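PDB 5AMV: pectate lyase from Bacillus subtilis, which cleaves polygalacturonate, the backbone of pectin, by calcium-dependent elimination, releasing oligosaccharides with unsaturated galacturonosyl groups at their non-reducing ends. Local coordinates for residues A[33-38]-A[42-47]; A[115-120]-A[164-169]; A[186-191]-A[235-240]; A[324-329]-A[384-389]. All coordinates share one frame; numbering follows the deposited sequence. Where two conformers were deposited one is given.

In the fold
Pectate lyase folds as a right-handed parallel beta-helix, and the four contacts show how chemistry follows position in it. Interaction 3 lies deepest, where two strands face each other across the interior almost wholly through apolar side chains. Interactions 1 and 4 both set a helix against a strand, at well-separated places in the chain: the first is mostly buried and adds an aromatic face to its aliphatic packing, while the second passes from a valine pair to a water-bridged charge pair at the surface. Interaction 2 is buried yet polar, holding a loop to helix 105-121 through one glutamine amide. Interactions 1 and 2 touch where R38 NE meets the carbonyl of R120.

Interaction 1: residues A[33-38]-A[42-47]; sequences YTVSNR and VSALGK
Helix 38-45 links the parallel strands 32-35 and 54-58 and folds back over the first, with A44 fitted between Y33 and V35. The methyl of A44 lies over one face of the Y33 ring, a CH-pi contact in which CB is 4.1 Å from the ring centroid and 27° off its normal. V35 CG1 comes within 3.9 Å of A44 CB. Y33 has CG anti to its carbonyl carbon (chi1 -55°), which turns one ring face to the methyl of A44; its OH is bonded to N31 and takes a weak bond from a water that donates more firmly to A44 O (water to O 2.7 Å). At the start of the helix N37 serves as N-cap, its OD1 receiving the N-H of Q40. V42 N bonds R38 O (3.0 Å), closing one helical turn. The extended arginine chain brings its guanidinium beneath V42 CG2, which sits 4.0 Å above the plane, over the centre, while NE is engaged by the carbonyl of R120. Around this unit, A44 and L45 pack on I56 of strand 54-58, and V42 and L45 on V123 of strand 122-124, consistent with a helix covering the N-terminal end of the beta-helix.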
loop_
_atom_site.group_PDB
_atom_site.type_symbol
_atom_site.label_atom_id
_atom_site.label_comp_id
_atom_site.label_asym_id
_atom_site.label_seq_id
_atom_site.Cartn_x
_atom_site.Cartn_y
_atom_site.Cartn_z
ATOM N N TYR A 33 -11.803 -15.817 15.903
ATOM C CA TYR A 33 -12.887 -15.874 14.929
ATOM C C TYR A 33 -12.421 -16.431 13.601
ATOM O O TYR A 33 -11.279 -16.194 13.195
ATOM C CB TYR A 33 -13.469 -14.478 14.665
ATOM C CG TYR A 33 -13.934 -13.746 15.894
ATOM C CD1 TYR A 33 -13.054 -12.942 16.624
ATOM C CD2 TYR A 33 -15.257 -13.843 16.320
ATOM C CE1 TYR A 33 -13.503 -12.240 17.767
ATOM C CE2 TYR A 33 -15.703 -13.162 17.463
ATOM C CZ TYR A 33 -14.822 -12.374 18.188
ATOM O OH TYR A 33 -15.275 -11.718 19.326
ATOM N N THR A 34 -13.296 -17.155 12.926
ATOM C CA THR A 34 -13.058 -17.591 11.547
ATOM C C THR A 34 -14.144 -16.961 10.690
ATOM O O THR A 34 -15.354 -17.069 10.983
ATOM C CB THR A 34 -13.051 -19.106 11.408
ATOM O OG1 THR A 34 -11.961 -19.598 12.183
ATOM C CG2 THR A 34 -12.787 -19.571 9.929
ATOM N N VAL A 35 -13.704 -16.224 9.684
ATOM C CA VAL A 35 -14.662 -15.459 8.863
ATOM C C VAL A 35 -14.493 -15.786 7.392
ATOM O O VAL A 35 -13.362 -15.868 6.904
ATOM C CB VAL A 35 -14.509 -13.939 9.133
ATOM C CG1 VAL A 35 -14.685 -13.608 10.624
ATOM C CG2 VAL A 35 -13.178 -13.388 8.604
ATOM N N SER A 36 -15.623 -15.934 6.682
ATOM C CA SER A 36 -15.590 -16.299 5.265
ATOM C C SER A 36 -16.415 -15.391 4.375
ATOM O O SER A 36 -16.590 -15.682 3.191
ATOM C CB SER A 36 -16.031 -17.757 5.070
ATOM O OG SER A 36 -17.389 -17.901 5.446
ATOM N N ASN A 37 -16.897 -14.284 4.934
ATOM C CA ASN A 37 -17.637 -13.299 4.134
ATOM C C ASN A 37 -17.633 -11.950 4.838
ATOM O O ASN A 37 -17.161 -11.837 5.973
ATOM C CB ASN A 37 -19.073 -13.786 3.845
ATOM C CG ASN A 37 -19.889 -13.997 5.111
ATOM O OD1 ASN A 37 -20.087 -13.066 5.921
ATOM N ND2 ASN A 37 -20.389 -15.233 5.296
ATOM N N ARG A 38 -18.151 -10.930 4.162
ATOM C CA ARG A 38 -18.099 -9.565 4.662
ATOM C C ARG A 38 -18.853 -9.411 5.988
ATOM O O ARG A 38 -18.381 -8.714 6.874
ATOM C CB ARG A 38 -18.720 -8.581 3.643
ATOM C CG ARG A 38 -18.516 -7.132 4.018
ATOM C CD ARG A 38 -19.180 -6.179 3.007
ATOM N NE ARG A 38 -19.124 -4.854 3.626
ATOM C CZ ARG A 38 -19.967 -4.412 4.546
ATOM N NH1 ARG A 38 -21.001 -5.139 4.948
ATOM N NH2 ARG A 38 -19.777 -3.224 5.070
ATOM N N VAL A 42 -17.001 -8.037 9.418
ATOM C CA VAL A 42 -17.504 -6.843 10.089
ATOM C C VAL A 42 -17.873 -7.174 11.570
ATOM O O VAL A 42 -17.492 -6.447 12.537
ATOM C CB VAL A 42 -18.685 -6.271 9.253
ATOM C CG1 VAL A 42 -19.546 -5.271 10.078
ATOM C CG2 VAL A 42 -18.143 -5.650 7.937
ATOM N N SER A 43 -18.591 -8.285 11.749
ATOM C CA SER A 43 -18.922 -8.796 13.082
ATOM C C SER A 43 -17.696 -9.022 13.979
ATOM O O SER A 43 -17.664 -8.567 15.146
ATOM C CB SER A 43 -19.697 -10.101 12.940
ATOM O OG SER A 43 -20.947 -9.859 12.324
ATOM N N ALA A 44 -16.693 -9.733 13.452
ATOM C CA ALA A 44 -15.461 -10.038 14.230
ATOM C C ALA A 44 -14.693 -8.765 14.608
ATOM O O ALA A 44 -14.190 -8.653 15.745
ATOM C CB ALA A 44 -14.510 -11.033 13.484
ATOM N N LEU A 45 -14.577 -7.821 13.673
ATOM C CA LEU A 45 -13.870 -6.562 13.965
ATOM C C LEU A 45 -14.589 -5.711 15.023
ATOM O O LEU A 45 -13.962 -5.100 15.894
ATOM C CB LEU A 45 -13.658 -5.705 12.693
ATOM C CG LEU A 45 -12.833 -6.324 11.576
ATOM C CD1 LEU A 45 -12.984 -5.486 10.277
ATOM C CD2 LEU A 45 -11.331 -6.484 11.993
ATOM N N GLY A 46 -15.913 -5.645 14.927
ATOM C CA GLY A 46 -16.669 -4.746 15.800
ATOM C C GLY A 46 -16.298 -3.281 15.585
ATOM O O GLY A 46 -15.837 -2.876 14.505
ATOM N N LYS A 47 -16.494 -2.474 16.629
ATOM C CA LYS A 47 -16.315 -1.023 16.524
ATOM C C LYS A 47 -14.840 -0.672 16.372
ATOM O O LYS A 47 -13.986 -1.444 16.817
ATOM C CB LYS A 47 -16.868 -0.324 17.768
ATOM C CG LYS A 47 -18.387 -0.356 17.909
ATOM C CD LYS A 47 -18.773 0.176 19.275
ATOM C CE LYS A 47 -20.281 0.242 19.425
ATOM N NZ LYS A 47 -20.648 -0.048 20.843
HETATM O O HOH W 1 -15.598 -8.597 18.087
HETATM O O HOH W 2 -18.005 -10.507 17.820
#

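Interaction 2: residues A[115-120]-A[164-169]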
loop_
_atom_site.group_PDB
_atom_site.type_symbol
_atom_site.label_atom_id
_atom_site.label_comp_id
_atom_site.label_asym_id
_atom_site.label_seq_id
_atom_site.Cartn_x
_atom_site.Cartn_y
_atom_site.Cartn_z
ATOM N N LYS A 115 -19.255 7.559 -1.626
ATOM C CA LYS A 115 -19.484 7.241 -0.223
ATOM C C LYS A 115 -20.327 5.968 -0.073
ATOM O O LYS A 115 -20.121 5.192 0.838
ATOM C CB LYS A 115 -20.082 8.449 0.500
ATOM C CG LYS A 115 -19.026 9.560 0.734
ATOM C CD LYS A 115 -19.694 10.870 1.139
ATOM C CE LYS A 115 -18.682 11.957 1.487
ATOM N NZ LYS A 115 -18.495 12.965 0.402
ATOM N N ASN A 116 -21.227 5.715 -1.006
ATOM C CA ASN A 116 -22.008 4.460 -0.965
ATOM C C ASN A 116 -21.067 3.237 -1.084
ATOM O O ASN A 116 -21.211 2.252 -0.382
ATOM C CB ASN A 116 -22.977 4.464 -2.142
ATOM C CG ASN A 116 -24.084 5.503 -1.989
ATOM O OD1 ASN A 116 -24.391 5.943 -0.876
ATOM N ND2 ASN A 116 -24.724 5.848 -3.093
ATOM N N GLN A 117 -20.109 3.321 -2.003
ATOM C CA GLN A 117 -19.158 2.205 -2.141
ATOM C C GLN A 117 -18.223 2.093 -0.945
ATOM O O GLN A 117 -17.951 0.984 -0.474
ATOM C CB GLN A 117 -18.354 2.285 -3.436
ATOM C CG GLN A 117 -17.363 1.105 -3.565
ATOM C CD GLN A 117 -16.679 1.018 -4.937
ATOM O OE1 GLN A 117 -16.496 2.025 -5.632
ATOM N NE2 GLN A 117 -16.334 -0.204 -5.332
ATOM N N LYS A 118 -17.693 3.235 -0.502
ATOM C CA LYS A 118 -16.802 3.256 0.697
ATOM C C LYS A 118 -17.443 2.551 1.906
ATOM O O LYS A 118 -16.764 1.846 2.665
ATOM C CB LYS A 118 -16.434 4.711 1.014
ATOM C CG LYS A 118 -15.539 4.903 2.259
ATOM C CD LYS A 118 -15.306 6.403 2.535
ATOM C CE LYS A 118 -14.455 6.592 3.782
ATOM N NZ LYS A 118 -15.311 6.664 5.019
ATOM N N ALA A 119 -18.751 2.751 2.080
ATOM C CA ALA A 119 -19.446 2.154 3.209
ATOM C C ALA A 119 -19.419 0.642 3.163
ATOM O O ALA A 119 -19.504 0.013 4.224
ATOM C CB ALA A 119 -20.875 2.676 3.301
ATOM N N ARG A 120 -19.259 0.062 1.967
ATOM C CA ARG A 120 -19.134 -1.395 1.843
ATOM C C ARG A 120 -17.683 -1.866 1.888
ATOM O O ARG A 120 -17.358 -2.865 2.508
ATOM C CB ARG A 120 -19.781 -1.899 0.548
ATOM C CG ARG A 120 -21.227 -1.433 0.365
ATOM C CD ARG A 120 -22.007 -1.669 1.662
ATOM N NE ARG A 120 -22.266 -3.084 1.904
ATOM C CZ ARG A 120 -23.005 -3.530 2.917
ATOM N NH1 ARG A 120 -23.531 -2.668 3.768
ATOM N NH2 ARG A 120 -23.230 -4.828 3.069
ATOM N N ASP A 164 -12.251 1.593 -7.372
ATOM C CA ASP A 164 -13.206 2.690 -7.108
ATOM C C ASP A 164 -13.974 2.946 -8.395
ATOM O O ASP A 164 -13.380 3.313 -9.433
ATOM C CB ASP A 164 -12.368 3.932 -6.696
ATOM C CG ASP A 164 -13.179 5.131 -6.288
ATOM O OD1 ASP A 164 -14.373 5.257 -6.606
ATOM O OD2 ASP A 164 -12.557 5.997 -5.605
ATOM N N TYR A 165 -15.305 2.802 -8.340
ATOM C CA TYR A 165 -16.124 3.065 -9.517
ATOM C C TYR A 165 -16.249 4.565 -9.852
ATOM O O TYR A 165 -16.723 4.904 -10.923
ATOM C CB TYR A 165 -17.534 2.510 -9.355
ATOM C CG TYR A 165 -17.603 1.009 -9.476
ATOM C CD1 TYR A 165 -17.360 0.387 -10.717
ATOM C CD2 TYR A 165 -17.891 0.225 -8.355
ATOM C CE1 TYR A 165 -17.416 -1.006 -10.827
ATOM C CE2 TYR A 165 -17.939 -1.157 -8.456
ATOM C CZ TYR A 165 -17.682 -1.738 -9.692
ATOM O OH TYR A 165 -17.724 -3.112 -9.762
ATOM N N PHE A 166 -15.831 5.454 -8.951
ATOM C CA PHE A 166 -16.163 6.907 -9.121
ATOM C C PHE A 166 -14.940 7.787 -8.843
ATOM O O PHE A 166 -14.987 8.659 -7.987
ATOM C CB PHE A 166 -17.329 7.309 -8.188
ATOM C CG PHE A 166 -18.499 6.363 -8.294
ATOM C CD1 PHE A 166 -19.360 6.414 -9.437
ATOM C CD2 PHE A 166 -18.719 5.429 -7.305
ATOM C CE1 PHE A 166 -20.423 5.477 -9.550
ATOM C CE2 PHE A 166 -19.800 4.504 -7.410
ATOM C CZ PHE A 166 -20.627 4.521 -8.557
ATOM N N PRO A 167 -13.856 7.590 -9.617
ATOM C CA PRO A 167 -12.683 8.439 -9.420
ATOM C C PRO A 167 -13.019 9.925 -9.557
ATOM O O PRO A 167 -13.829 10.308 -10.408
ATOM C CB PRO A 167 -11.749 8.030 -10.583
ATOM C CG PRO A 167 -12.259 6.794 -11.161
ATOM C CD PRO A 167 -13.684 6.607 -10.695
ATOM N N GLN A 168 -12.371 10.732 -8.714
ATOM C CA GLN A 168 -12.550 12.171 -8.713
ATOM C C GLN A 168 -11.588 12.843 -9.697
ATOM O O GLN A 168 -10.409 12.516 -9.707
ATOM C CB GLN A 168 -12.297 12.710 -7.327
ATOM C CG GLN A 168 -12.575 14.196 -7.171
ATOM C CD GLN A 168 -12.106 14.690 -5.801
ATOM O OE1 GLN A 168 -10.973 14.440 -5.407
ATOM N NE2 GLN A 168 -12.988 15.342 -5.066
ATOM N N TRP A 169 -12.078 13.781 -10.505
ATOM C CA TRP A 169 -11.185 14.601 -11.318
ATOM C C TRP A 169 -10.539 15.688 -10.451
ATOM O O TRP A 169 -11.248 16.453 -9.756
ATOM C CB TRP A 169 -11.981 15.226 -12.483
ATOM C CG TRP A 169 -11.173 16.214 -13.303
ATOM C CD1 TRP A 169 -11.507 17.518 -13.523
ATOM C CD2 TRP A 169 -9.948 15.972 -14.016
ATOM N NE1 TRP A 169 -10.559 18.120 -14.339
ATOM C CE2 TRP A 169 -9.589 17.203 -14.651
ATOM C CE3 TRP A 169 -9.127 14.848 -14.208
ATOM C CZ2 TRP A 169 -8.464 17.330 -15.474
ATOM C CZ3 TRP A 169 -7.985 14.971 -15.033
ATOM C CH2 TRP A 169 -7.656 16.215 -15.643
HETATM O O HOH W 3 -16.234 4.522 -4.794
#
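Q117 reaches from helix 105-121 to the backbone and ring of Y165, and the tight part of the contact is made by its terminal amide. OE1 accepts the N-H of Y165 at 3.1 Å, in the carbonyl plane and on a lone pair, along a nearly straight N-H line of 174°. The same amide runs close by the tyrosine ring: NE2 is 3.4 Å from Y165 CD2, and the two planes are only 16° apart although the side chains cross at about a right angle. With CG anti to the backbone N (chi1 -180°) and the chain extended beyond it, Q117 reaches from helix to loop; NE2 is then fixed by N65 OD1. That loop is shaped by an Asx turn, in which D164 OD1 takes the N-H of F166 (2.8 Å) from above the carboxylate plane. The side toward the D164 carboxylate is looser. OE1 of Q117 stands 4.0 Å from D164 OD1, and a water fills in between them, donating to OE1 at 2.6 Å and to OD1 at 2.7 Å. The other carboxylate oxygen, OD2, is bonded to Q182 N and Q114 NE2, and the side chain of D164 lies about 7 Å from that of the calcium ligand D223.

Interaction 3: residues A[186-191]-A[235-240]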
loop_
_atom_site.group_PDB
_atom_site.type_symbol
_atom_site.label_atom_id
_atom_site.label_comp_id
_atom_site.label_asym_id
_atom_site.label_seq_id
_atom_site.Cartn_x
_atom_site.Cartn_y
_atom_site.Cartn_z
ATOM N N ILE A 186 -4.487 -1.646 1.892
ATOM C CA ILE A 186 -4.332 -1.335 3.318
ATOM C C ILE A 186 -3.862 0.129 3.436
ATOM O O ILE A 186 -2.878 0.531 2.789
ATOM C CB ILE A 186 -3.274 -2.246 4.004
ATOM C CG1 ILE A 186 -3.678 -3.716 3.904
ATOM C CG2 ILE A 186 -3.065 -1.831 5.499
ATOM C CD1 ILE A 186 -2.565 -4.679 4.367
ATOM N N THR A 187 -4.614 0.908 4.224
ATOM C CA THR A 187 -4.308 2.294 4.451
ATOM C C THR A 187 -3.955 2.446 5.938
ATOM O O THR A 187 -4.813 2.259 6.790
ATOM C CB THR A 187 -5.554 3.194 4.135
ATOM O OG1 THR A 187 -6.048 2.959 2.802
ATOM C CG2 THR A 187 -5.175 4.651 4.315
ATOM N N ILE A 188 -2.705 2.806 6.254
ATOM C CA ILE A 188 -2.324 3.081 7.648
ATOM C C ILE A 188 -2.463 4.551 7.881
ATOM O O ILE A 188 -1.683 5.336 7.342
ATOM C CB ILE A 188 -0.896 2.585 7.964
ATOM C CG1 ILE A 188 -0.765 1.120 7.527
ATOM C CG2 ILE A 188 -0.592 2.771 9.462
ATOM C CD1 ILE A 188 0.690 0.525 7.698
ATOM N N ASN A 189 -3.519 4.947 8.597
ATOM C CA ASN A 189 -3.841 6.350 8.740
ATOM C C ASN A 189 -3.705 6.696 10.228
ATOM O O ASN A 189 -4.647 6.546 10.971
ATOM C CB ASN A 189 -5.271 6.577 8.201
ATOM C CG ASN A 189 -5.811 7.938 8.500
ATOM O OD1 ASN A 189 -5.068 8.856 8.857
ATOM N ND2 ASN A 189 -7.136 8.098 8.327
ATOM N N GLY A 190 -2.506 7.097 10.652
ATOM C CA GLY A 190 -2.216 7.326 12.058
ATOM C C GLY A 190 -1.896 6.047 12.816
ATOM O O GLY A 190 -1.554 6.088 13.988
ATOM N N GLY A 191 -2.013 4.888 12.150
ATOM C CA GLY A 191 -1.797 3.611 12.817
ATOM C C GLY A 191 -0.345 3.421 13.260
ATOM O O GLY A 191 0.612 3.933 12.640
ATOM N N ILE A 235 6.352 0.566 12.058
ATOM C CA ILE A 235 5.696 -0.372 11.154
ATOM C C ILE A 235 6.746 -1.222 10.465
ATOM O O ILE A 235 7.772 -0.700 10.018
ATOM C CB ILE A 235 4.948 0.428 10.058
ATOM C CG1 ILE A 235 3.818 1.252 10.701
ATOM C CG2 ILE A 235 4.380 -0.503 8.941
ATOM C CD1 ILE A 235 3.408 2.482 9.855
ATOM N N THR A 236 6.492 -2.522 10.363
ATOM C CA THR A 236 7.361 -3.388 9.600
ATOM C C THR A 236 6.523 -4.033 8.508
ATOM O O THR A 236 5.468 -4.580 8.818
ATOM C CB THR A 236 7.979 -4.474 10.487
ATOM O OG1 THR A 236 8.853 -3.833 11.435
ATOM C CG2 THR A 236 8.803 -5.498 9.667
ATOM N N MET A 237 6.986 -3.990 7.243
ATOM C CA MET A 237 6.306 -4.741 6.170
ATOM C C MET A 237 7.368 -5.677 5.579
ATOM O O MET A 237 8.375 -5.205 5.020
ATOM C CB MET A 237 5.768 -3.811 5.089
ATOM C CG MET A 237 4.916 -2.651 5.621
ATOM S SD MET A 237 4.120 -1.849 4.211
ATOM C CE MET A 237 3.464 -0.424 5.096
ATOM N N SER A 238 7.146 -6.988 5.737
ATOM C CA SER A 238 8.148 -7.976 5.378
ATOM C C SER A 238 7.546 -9.079 4.536
ATOM O O SER A 238 6.395 -9.457 4.731
ATOM C CB SER A 238 8.809 -8.572 6.642
ATOM O OG SER A 238 7.851 -9.145 7.547
ATOM N N TYR A 239 8.341 -9.605 3.601
ATOM C CA TYR A 239 7.960 -10.797 2.816
ATOM C C TYR A 239 6.620 -10.655 2.109
ATOM O O TYR A 239 5.888 -11.657 1.949
ATOM C CB TYR A 239 7.999 -12.060 3.714
ATOM C CG TYR A 239 9.408 -12.437 4.143
ATOM C CD1 TYR A 239 10.255 -13.111 3.252
ATOM C CD2 TYR A 239 9.899 -12.077 5.401
ATOM C CE1 TYR A 239 11.558 -13.446 3.611
ATOM C CE2 TYR A 239 11.200 -12.407 5.767
ATOM C CZ TYR A 239 12.021 -13.075 4.872
ATOM O OH TYR A 239 13.317 -13.398 5.224
ATOM N N ASN A 240 6.294 -9.432 1.661
ATOM C CA ASN A 240 5.090 -9.289 0.880
ATOM C C ASN A 240 5.353 -9.332 -0.600
ATOM O O ASN A 240 6.488 -9.058 -1.020
ATOM C CB ASN A 240 4.343 -8.002 1.245
ATOM C CG ASN A 240 4.030 -7.912 2.720
ATOM O OD1 ASN A 240 3.179 -8.644 3.244
ATOM N ND2 ASN A 240 4.720 -7.005 3.404
#
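No ring, amide or carboxylate takes part where I188 meets I235 and M237, and nothing is stacked; a planar group at the border of the contact is the peptide carbonyl of G191, whose O lies 4.2 Å from I235 CD1. The rest is apolar. I188 on strand 186-189 and I235 on strand 235-245 meet end on through their CD1 methyls, with CD1 of I188 4.0 Å from CD1 of I235. The end of M237 arrives from two residues further along the second strand, its CE 3.9 Å from I188 CD1. Because the methionine chain is extended beyond CG (chi2 -170°, chi3 -171°), its terminal methyl can meet an isoleucine tip across the interior. The two strands belong to different parallel sheets of the beta-helix, and these residues meet in its core: I188 also rests on I194 of strand 194-197, I235 on I266 and M237 on L268. Neighbouring T187 bonds through OG1 to the calcium ligand D184. With no hydrogen bond or charge pairing between the strands, the contact rests on apolar packing and the exclusion of water, in a core whose strand 186-189 lies near the calcium site.

Interaction 4: residues A[324-329]-A[384-389]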
loop_
_atom_site.group_PDB
_atom_site.type_symbol
_atom_site.label_atom_id
_atom_site.label_comp_id
_atom_site.label_asym_id
_atom_site.label_seq_id
_atom_site.Cartn_x
_atom_site.Cartn_y
_atom_site.Cartn_z
ATOM N N VAL A 324 17.859 -5.388 -4.661
ATOM C CA VAL A 324 18.219 -5.902 -6.003
ATOM C C VAL A 324 17.113 -5.496 -6.991
ATOM O O VAL A 324 15.935 -5.790 -6.718
ATOM C CB VAL A 324 18.326 -7.438 -5.908
ATOM C CG1 VAL A 324 18.594 -8.076 -7.336
ATOM C CG2 VAL A 324 19.463 -7.820 -4.967
ATOM N N ILE A 325 17.484 -4.851 -8.111
ATOM C CA ILE A 325 16.539 -4.352 -9.102
ATOM C C ILE A 325 16.878 -4.985 -10.444
ATOM O O ILE A 325 17.995 -4.768 -10.964
ATOM C CB ILE A 325 16.613 -2.791 -9.185
ATOM C CG1 ILE A 325 16.261 -2.174 -7.816
ATOM C CG2 ILE A 325 15.652 -2.257 -10.238
ATOM C CD1 ILE A 325 16.570 -0.659 -7.776
ATOM N N ASP A 326 15.953 -5.767 -11.007
ATOM C CA ASP A 326 16.144 -6.309 -12.354
ATOM C C ASP A 326 15.140 -5.702 -13.334
ATOM O O ASP A 326 13.982 -6.182 -13.483
ATOM C CB ASP A 326 16.027 -7.820 -12.347
ATOM C CG ASP A 326 17.279 -8.504 -11.730
ATOM O OD1 ASP A 326 18.352 -7.870 -11.698
ATOM O OD2 ASP A 326 17.143 -9.644 -11.289
ATOM N N VAL A 327 15.599 -4.659 -14.018
ATOM C CA VAL A 327 14.820 -3.955 -15.042
ATOM C C VAL A 327 15.784 -3.773 -16.225
ATOM O O VAL A 327 16.583 -2.854 -16.242
ATOM C CB VAL A 327 14.272 -2.590 -14.510
ATOM C CG1 VAL A 327 13.485 -1.830 -15.605
ATOM C CG2 VAL A 327 13.345 -2.841 -13.271
ATOM N N PRO A 328 15.698 -4.664 -17.204
ATOM C CA PRO A 328 16.710 -4.644 -18.299
ATOM C C PRO A 328 16.802 -3.271 -18.950
ATOM O O PRO A 328 15.764 -2.624 -19.208
ATOM C CB PRO A 328 16.155 -5.690 -19.278
ATOM C CG PRO A 328 15.535 -6.724 -18.338
ATOM C CD PRO A 328 14.849 -5.882 -17.258
ATOM N N GLY A 329 18.022 -2.788 -19.149
ATOM C CA GLY A 329 18.216 -1.536 -19.913
ATOM C C GLY A 329 18.105 -0.247 -19.114
ATOM O O GLY A 329 18.354 0.835 -19.662
ATOM N N ASN A 384 22.089 -12.960 -2.691
ATOM C CA ASN A 384 21.120 -13.995 -2.292
ATOM C C ASN A 384 19.658 -13.502 -2.260
ATOM O O ASN A 384 18.725 -14.296 -2.111
ATOM C CB ASN A 384 21.487 -14.572 -0.933
ATOM C CG ASN A 384 22.901 -15.173 -0.903
ATOM O OD1 ASN A 384 23.653 -14.969 0.051
ATOM N ND2 ASN A 384 23.275 -15.842 -1.968
ATOM N N VAL A 385 19.489 -12.198 -2.470
ATOM C CA VAL A 385 18.159 -11.552 -2.370
ATOM C C VAL A 385 17.136 -12.017 -3.379
ATOM O O VAL A 385 16.000 -12.353 -2.969
ATOM C CB VAL A 385 18.300 -10.021 -2.349
ATOM C CG1 VAL A 385 16.911 -9.307 -2.488
ATOM C CG2 VAL A 385 19.030 -9.596 -1.066
ATOM N N LYS A 386 17.490 -12.070 -4.668
ATOM C CA LYS A 386 16.524 -12.504 -5.674
ATOM C C LYS A 386 15.930 -13.860 -5.278
ATOM O O LYS A 386 14.712 -13.998 -5.136
ATOM C CB LYS A 386 17.138 -12.544 -7.080
ATOM C CG LYS A 386 16.182 -13.160 -8.086
ATOM C CD LYS A 386 16.759 -13.115 -9.508
ATOM C CE LYS A 386 15.889 -13.899 -10.464
ATOM N NZ LYS A 386 16.519 -14.033 -11.835
ATOM N N SER A 387 16.783 -14.860 -5.052
ATOM C CA SER A 387 16.307 -16.212 -4.738
ATOM C C SER A 387 15.475 -16.258 -3.448
ATOM O O SER A 387 14.410 -16.898 -3.397
ATOM C CB SER A 387 17.492 -17.202 -4.658
ATOM O OG SER A 387 17.011 -18.543 -4.531
ATOM N N ASN A 388 15.960 -15.576 -2.395
ATOM C CA ASN A 388 15.298 -15.631 -1.103
ATOM C C ASN A 388 13.898 -15.022 -1.239
ATOM O O ASN A 388 12.917 -15.609 -0.808
ATOM C CB ASN A 388 16.097 -14.915 0.009
ATOM C CG ASN A 388 17.399 -15.644 0.369
ATOM O OD1 ASN A 388 17.624 -16.763 -0.087
ATOM N ND2 ASN A 388 18.249 -15.001 1.157
ATOM N N VAL A 389 13.820 -13.879 -1.917
ATOM C CA VAL A 389 12.550 -13.144 -2.008
ATOM C C VAL A 389 11.549 -13.844 -2.919
ATOM O O VAL A 389 10.379 -13.996 -2.533
ATOM C CB VAL A 389 12.808 -11.683 -2.408
ATOM C CG1 VAL A 389 11.490 -11.033 -2.853
ATOM C CG2 VAL A 389 13.488 -10.966 -1.192
HETATM O O HOH W 4 17.321 -11.695 -13.326
#
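V385 is the first residue of the 384-389 segment to touch the strand, and it meets V324. The two valines lie side by side, pointing opposite ways: CG2 of V324 lies 3.6 Å from CB of V385 and 3.9 Å from its CG1. With chi1 at 175°, V324 turns CG2 rather than CG1 to V385. Next comes the exposed K386. Its fully extended chain crosses D326 at about a right angle, bringing CD within 3.9 Å of OD2, yet NZ stays 4.5 Å from that oxygen, too far for a salt bridge. A water joins them instead, accepting from NZ at 2.9 Å and donating to OD2 at the same distance; OD2 is also bonded to the hydroxyl of Y294. Such a solvent-mediated pairing would be expected to be weaker than a direct one. Helix 382-392 lies across successive strands of the beta-helix, V389 on H270 and R272 of strand 266-274, V385 on N292 and K386 on Y294 of strand 287-296, and V385 on V324 of strand 317-326.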